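Local coordinates for protein eukaryotic translation initiation factor 4 gamma 5 (Trypanosoma cruzi, PDB 6OZU) that probably acts as a scaffold in translation initiation, its MIF4G domain being, as in other eIF4G proteins, a likely platform for binding the eIF4A helicase, at residues 159-164 against 206-211; 21-26 against 66-71. All coordinates share one frame; numbering follows the deposited sequence.

Contact 1 (159-164 against 206-211). With SO4 (sulfate ion), chain G.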
loop_
_atom_site.group_PDB
_atom_site.type_symbol
_atom_site.label_atom_id
_atom_site.label_comp_id
_atom_site.label_asym_id
_atom_site.label_seq_id
_atom_site.Cartn_x
_atom_site.Cartn_y
_atom_site.Cartn_z
ATOM N N TRP A 159 -6.553 7.417 -10.039
ATOM C CA TRP A 159 -6.773 8.771 -9.523
ATOM C C TRP A 159 -5.476 9.500 -9.217
ATOM O O TRP A 159 -5.410 10.717 -9.368
ATOM C CB TRP A 159 -7.747 8.823 -8.335
ATOM C CG TRP A 159 -7.357 8.051 -7.106
ATOM C CD1 TRP A 159 -7.886 6.859 -6.691
ATOM C CD2 TRP A 159 -6.487 8.503 -6.041
ATOM N NE1 TRP A 159 -7.380 6.521 -5.452
ATOM C CE2 TRP A 159 -6.492 7.498 -5.045
ATOM C CE3 TRP A 159 -5.729 9.671 -5.821
ATOM C CZ2 TRP A 159 -5.732 7.609 -3.871
ATOM C CZ3 TRP A 159 -4.972 9.772 -4.663
ATOM C CH2 TRP A 159 -4.982 8.754 -3.703
ATOM N N LEU A 160 -4.428 8.765 -8.833
ATOM C CA LEU A 160 -3.116 9.345 -8.540
ATOM C C LEU A 160 -2.497 9.985 -9.782
ATOM O O LEU A 160 -1.923 11.072 -9.675
ATOM C CB LEU A 160 -2.203 8.261 -7.959
ATOM C CG LEU A 160 -0.962 8.704 -7.192
ATOM C CD1 LEU A 160 -1.331 9.230 -5.801
ATOM C CD2 LEU A 160 0.005 7.555 -7.058
ATOM N N LEU A 161 -2.639 9.325 -10.967
ATOM C CA LEU A 161 -2.091 9.807 -12.230
ATOM C C LEU A 161 -3.071 10.599 -13.085
ATOM O O LEU A 161 -2.682 11.613 -13.661
ATOM C CB LEU A 161 -1.521 8.644 -13.057
ATOM C CG LEU A 161 -0.367 7.803 -12.454
ATOM C CD1 LEU A 161 -0.124 6.571 -13.317
ATOM C CD2 LEU A 161 0.934 8.621 -12.320
ATOM N N TYR A 162 -4.318 10.115 -13.223
ATOM C CA TYR A 162 -5.349 10.758 -14.047
ATOM C C TYR A 162 -6.248 11.730 -13.294
ATOM O O TYR A 162 -7.068 12.387 -13.928
ATOM C CB TYR A 162 -6.201 9.719 -14.791
ATOM C CG TYR A 162 -5.447 8.886 -15.812
ATOM C CD1 TYR A 162 -5.162 9.390 -17.075
ATOM C CD2 TYR A 162 -5.091 7.567 -15.540
ATOM C CE1 TYR A 162 -4.519 8.611 -18.037
ATOM C CE2 TYR A 162 -4.432 6.784 -16.487
ATOM C CZ TYR A 162 -4.153 7.311 -17.738
ATOM O OH TYR A 162 -3.500 6.565 -18.676
ATOM N N GLY A 163 -6.074 11.842 -11.976
ATOM C CA GLY A 163 -6.879 12.721 -11.144
ATOM C C GLY A 163 -8.101 12.032 -10.575
ATOM O O GLY A 163 -8.552 11.006 -11.105
ATOM N N THR A 164 -8.650 12.599 -9.496
ATOM C CA THR A 164 -9.842 12.062 -8.825
ATOM C C THR A 164 -11.072 12.112 -9.759
ATOM O O THR A 164 -11.885 11.186 -9.742
ATOM C CB THR A 164 -10.048 12.718 -7.439
ATOM O OG1 THR A 164 -9.895 14.144 -7.540
ATOM C CG2 THR A 164 -9.058 12.180 -6.396
ATOM N N GLU A 206 0.651 -1.391 -17.583
ATOM C CA GLU A 206 0.226 -1.703 -18.959
ATOM C C GLU A 206 -1.275 -1.460 -19.113
ATOM O O GLU A 206 -1.698 -1.026 -20.180
ATOM C CB GLU A 206 0.578 -3.142 -19.366
ATOM C CG GLU A 206 2.044 -3.368 -19.705
ATOM C CD GLU A 206 2.548 -2.834 -21.037
ATOM O OE1 GLU A 206 3.667 -2.276 -21.048
ATOM O OE2 GLU A 206 1.843 -2.972 -22.062
ATOM N N GLU A 207 -2.076 -1.715 -18.048
ATOM C CA GLU A 207 -3.514 -1.455 -18.020
ATOM C C GLU A 207 -3.825 0.033 -18.096
ATOM O O GLU A 207 -4.692 0.429 -18.870
ATOM C CB GLU A 207 -4.172 -2.064 -16.790
ATOM C CG GLU A 207 -4.596 -3.489 -17.016
ATOM C CD GLU A 207 -5.294 -4.148 -15.848
ATOM O OE1 GLU A 207 -6.535 -4.323 -15.914
ATOM O OE2 GLU A 207 -4.592 -4.503 -14.873
ATOM N N LEU A 208 -3.112 0.862 -17.321
ATOM C CA LEU A 208 -3.259 2.319 -17.341
ATOM C C LEU A 208 -2.960 2.876 -18.749
ATOM O O LEU A 208 -3.501 3.908 -19.131
ATOM C CB LEU A 208 -2.325 2.972 -16.310
ATOM C CG LEU A 208 -2.592 2.657 -14.843
ATOM C CD1 LEU A 208 -1.352 2.871 -14.029
ATOM C CD2 LEU A 208 -3.752 3.455 -14.300
ATOM N N MET A 209 -2.130 2.173 -19.519
ATOM C CA MET A 209 -1.770 2.536 -20.882
ATOM C C MET A 209 -2.918 2.367 -21.857
ATOM O O MET A 209 -2.868 2.906 -22.967
ATOM C CB MET A 209 -0.631 1.664 -21.328
ATOM C CG MET A 209 0.645 2.188 -20.911
ATOM S SD MET A 209 1.764 1.690 -22.135
ATOM C CE MET A 209 1.047 2.570 -23.585
ATOM N N HIS A 210 -3.921 1.570 -21.473
ATOM C CA HIS A 210 -5.097 1.336 -22.297
ATOM C C HIS A 210 -6.285 2.055 -21.651
ATOM O O HIS A 210 -7.383 1.509 -21.546
ATOM C CB HIS A 210 -5.286 -0.168 -22.563
ATOM C CG HIS A 210 -4.157 -0.752 -23.368
ATOM N ND1 HIS A 210 -3.113 -1.437 -22.762
ATOM C CD2 HIS A 210 -3.907 -0.670 -24.698
ATOM C CE1 HIS A 210 -2.283 -1.778 -23.740
ATOM N NE2 HIS A 210 -2.714 -1.334 -24.923
ATOM N N MET A 211 -6.018 3.305 -21.183
ATOM C CA MET A 211 -6.959 4.235 -20.551
ATOM C C MET A 211 -6.849 5.627 -21.177
ATOM O O MET A 211 -7.094 6.649 -20.528
ATOM C CB MET A 211 -6.766 4.267 -19.034
ATOM C CG MET A 211 -7.327 3.055 -18.354
ATOM S SD MET A 211 -7.057 3.097 -16.575
ATOM C CE MET A 211 -7.503 1.428 -16.175
HETATM S S SO4 G . -6.473 15.980 -9.033
HETATM O O1 SO4 G . -7.368 15.912 -10.197
HETATM O O2 SO4 G . -7.225 15.691 -7.810
HETATM O O3 SO4 G . -5.382 15.005 -9.162
HETATM O O4 SO4 G . -5.909 17.328 -8.946
#
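L161 and L208 meet at the apolar centre, their side chains crossing at about a right angle with one methyl each in contact, L161 CD1 to L208 CD1 at 4.0 Å. The other methyl of L208 serves the neighbouring tyrosine: L208 CD2 lies 4.0 Å from Y162 CE2, so the two branches of one leucine pack against consecutive residues of helix 150-162. M211 approaches from one side of the ring plane, with M211 CB 4.2 Å from Y162 CZ. Its sulfur makes an oblique Met-aromatic contact, M211 SD being 5.5 Å from the centroid of the Y162 ring and 50° off the ring normal. With chi1 at -64°, CG of Y162 stands anti to its own carbonyl carbon, and the ring reaches across to the C-terminal part of helix 194-208. There Y162 OH donates to L208 O at 2.7 Å. The hydroxyl sits above the carbonyl plane, 36° out of it, and so not on a lone pair. L208 O also receives a weak bond from M211 N, so one carbonyl oxygen serves both the tyrosine and the type I turn from L208 to M211. Beyond Y162, G163 leaves the helix with positive phi, and T164 OG1 donates at 3.1 Å to O2 of a sulfate that probably comes from the crystallisation liquor. The arrangement joins the C-terminal ends of helices 150-162 and 194-208 within the all-helical, HEAT-like MIF4G fold.

Contact 2 (21-26 against 66-71); sequences GNLPKM and YVKLVV
This is a small apolar helix-helix contact with no hydrogen bond across it, joining the first turn of helix 23-31 to helix 63-76 in the N-terminal part of the MIF4G domain. L23 and M26, one helical turn apart, face K68 and L69, and 177 Å² is buried in all. L69 CD2 is the shared point of touch: it lies 3.8 Å from the backbone carbon M26 C and 4.1 Å from M26 CB, with L23 CD1 more loosely placed at 4.4 Å. The rest of M26 bends away from helix 63-76. L23 divides its branches between the two partners. Its CG is anti to the backbone N (chi1 179°), which carries the branched end across, and chi2 of 67° sends CD2 to K68, where L23 CD2 and K68 CD are 3.8 Å apart. These two side chains cross at about a right angle, so the leucine meets the aliphatic part of the lysine, while K68 NZ turns away at chi4 to hydrogen-bond H145 NE2. Helix 6-17 borders the same contact, with R17 touching M26 and I14 and L15 touching L69; on another side of helix 63-76, V67 packs on F138 and L141 of helix 118-144.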
loop_
_atom_site.group_PDB
_atom_site.type_symbol
_atom_site.label_atom_id
_atom_site.label_comp_id
_atom_site.label_asym_id
_atom_site.label_seq_id
_atom_site.Cartn_x
_atom_site.Cartn_y
_atom_site.Cartn_z
ATOM N N GLY A 21 15.626 -7.567 14.572
ATOM C CA GLY A 21 16.148 -8.595 15.460
ATOM C C GLY A 21 15.146 -9.566 16.055
ATOM O O GLY A 21 15.438 -10.767 16.115
ATOM N N ASN A 22 13.967 -9.069 16.510
ATOM C CA ASN A 22 12.965 -9.903 17.202
ATOM C C ASN A 22 11.688 -10.259 16.411
ATOM O O ASN A 22 10.758 -10.813 17.006
ATOM C CB ASN A 22 12.572 -9.281 18.558
ATOM C CG ASN A 22 11.797 -7.979 18.520
ATOM O OD1 ASN A 22 11.306 -7.507 17.486
ATOM N ND2 ASN A 22 11.667 -7.374 19.683
ATOM N N LEU A 23 11.657 -9.994 15.096
ATOM C CA LEU A 23 10.522 -10.337 14.242
ATOM C C LEU A 23 10.062 -11.823 14.423
ATOM O O LEU A 23 8.857 -12.025 14.616
ATOM C CB LEU A 23 10.807 -9.973 12.768
ATOM C CG LEU A 23 9.719 -10.287 11.734
ATOM C CD1 LEU A 23 8.463 -9.439 11.940
ATOM C CD2 LEU A 23 10.247 -10.098 10.345
ATOM N N PRO A 24 10.970 -12.849 14.471
ATOM C CA PRO A 24 10.506 -14.239 14.685
ATOM C C PRO A 24 9.818 -14.487 16.032
ATOM O O PRO A 24 8.901 -15.315 16.103
ATOM C CB PRO A 24 11.785 -15.070 14.539
ATOM C CG PRO A 24 12.744 -14.189 13.803
ATOM C CD PRO A 24 12.437 -12.819 14.284
ATOM N N LYS A 25 10.248 -13.765 17.089
ATOM C CA LYS A 25 9.664 -13.840 18.436
ATOM C C LYS A 25 8.289 -13.166 18.421
ATOM O O LYS A 25 7.381 -13.603 19.124
ATOM C CB LYS A 25 10.587 -13.179 19.488
ATOM C CG LYS A 25 10.141 -13.435 20.931
ATOM C CD LYS A 25 11.035 -12.788 21.982
ATOM C CE LYS A 25 10.568 -13.158 23.377
ATOM N NZ LYS A 25 11.505 -12.694 24.437
ATOM N N MET A 26 8.142 -12.113 17.605
ATOM C CA MET A 26 6.905 -11.345 17.459
ATOM C C MET A 26 5.845 -12.117 16.667
ATOM O O MET A 26 4.657 -12.077 17.017
ATOM C CB MET A 26 7.190 -9.940 16.886
ATOM C CG MET A 26 7.982 -9.043 17.845
ATOM S SD MET A 26 7.303 -8.958 19.530
ATOM C CE MET A 26 8.480 -9.995 20.433
ATOM N N TYR A 66 5.089 -4.677 10.336
ATOM C CA TYR A 66 3.658 -4.758 10.637
ATOM C C TYR A 66 3.008 -5.621 9.583
ATOM O O TYR A 66 2.218 -6.515 9.907
ATOM C CB TYR A 66 2.983 -3.372 10.601
ATOM C CG TYR A 66 3.544 -2.341 11.545
ATOM C CD1 TYR A 66 4.135 -2.714 12.749
ATOM C CD2 TYR A 66 3.457 -0.987 11.254
ATOM C CE1 TYR A 66 4.636 -1.763 13.635
ATOM C CE2 TYR A 66 4.002 -0.028 12.106
ATOM C CZ TYR A 66 4.573 -0.420 13.307
ATOM O OH TYR A 66 5.084 0.525 14.163
ATOM N N VAL A 67 3.361 -5.343 8.315
ATOM C CA VAL A 67 2.892 -6.028 7.121
ATOM C C VAL A 67 3.378 -7.500 7.137
ATOM O O VAL A 67 2.600 -8.389 6.798
ATOM C CB VAL A 67 3.273 -5.197 5.860
ATOM C CG1 VAL A 67 3.152 -5.997 4.591
ATOM C CG2 VAL A 67 2.415 -3.942 5.753
ATOM N N LYS A 68 4.611 -7.763 7.637
ATOM C CA LYS A 68 5.159 -9.124 7.778
ATOM C C LYS A 68 4.452 -9.947 8.875
ATOM O O LYS A 68 4.469 -11.182 8.817
ATOM C CB LYS A 68 6.672 -9.094 8.005
ATOM C CG LYS A 68 7.464 -8.927 6.719
ATOM C CD LYS A 68 8.958 -8.801 6.981
ATOM C CE LYS A 68 9.704 -8.364 5.757
ATOM N NZ LYS A 68 9.340 -6.989 5.352
ATOM N N LEU A 69 3.834 -9.258 9.863
ATOM C CA LEU A 69 3.082 -9.874 10.960
ATOM C C LEU A 69 1.726 -10.331 10.437
ATOM O O LEU A 69 1.240 -11.377 10.850
ATOM C CB LEU A 69 2.909 -8.907 12.150
ATOM C CG LEU A 69 4.135 -8.665 13.045
ATOM C CD1 LEU A 69 3.891 -7.517 14.003
ATOM C CD2 LEU A 69 4.535 -9.925 13.824
ATOM N N VAL A 70 1.138 -9.556 9.498
ATOM C CA VAL A 70 -0.143 -9.838 8.847
ATOM C C VAL A 70 0.016 -11.064 7.924
ATOM O O VAL A 70 -0.865 -11.924 7.912
ATOM C CB VAL A 70 -0.729 -8.586 8.127
ATOM C CG1 VAL A 70 -2.034 -8.922 7.396
ATOM C CG2 VAL A 70 -0.956 -7.442 9.115
ATOM N N VAL A 71 1.162 -11.165 7.206
ATOM C CA VAL A 71 1.490 -12.313 6.337
ATOM C C VAL A 71 1.579 -13.573 7.215
ATOM O O VAL A 71 1.018 -14.614 6.860
ATOM C CB VAL A 71 2.801 -12.101 5.517
ATOM C CG1 VAL A 71 3.167 -13.354 4.713
ATOM C CG2 VAL A 71 2.680 -10.899 4.597
#

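How the contacts relate
Contacts 1 and 2 lie on opposite sides of the chain's centre, each about 17 Å from it; their centres are 34 Å apart and their nearest atoms about 17 Å apart. They share no helix: contact 2 pairs helices 23-31 and 63-76, and contact 1 pairs helices 150-162 and 194-208. Buried areas are similar, 187 and 177 Å². Contact 1 is buried, three of its four touching residues being so, and contact 2 is partly buried, with two of four. Contact 1 combines apolar packing with a hydrogen bond near its helix ends, whereas contact 2 joins the start of one helix to the body of another and is apolar throughout, its lysine amine being bonded outside the pair.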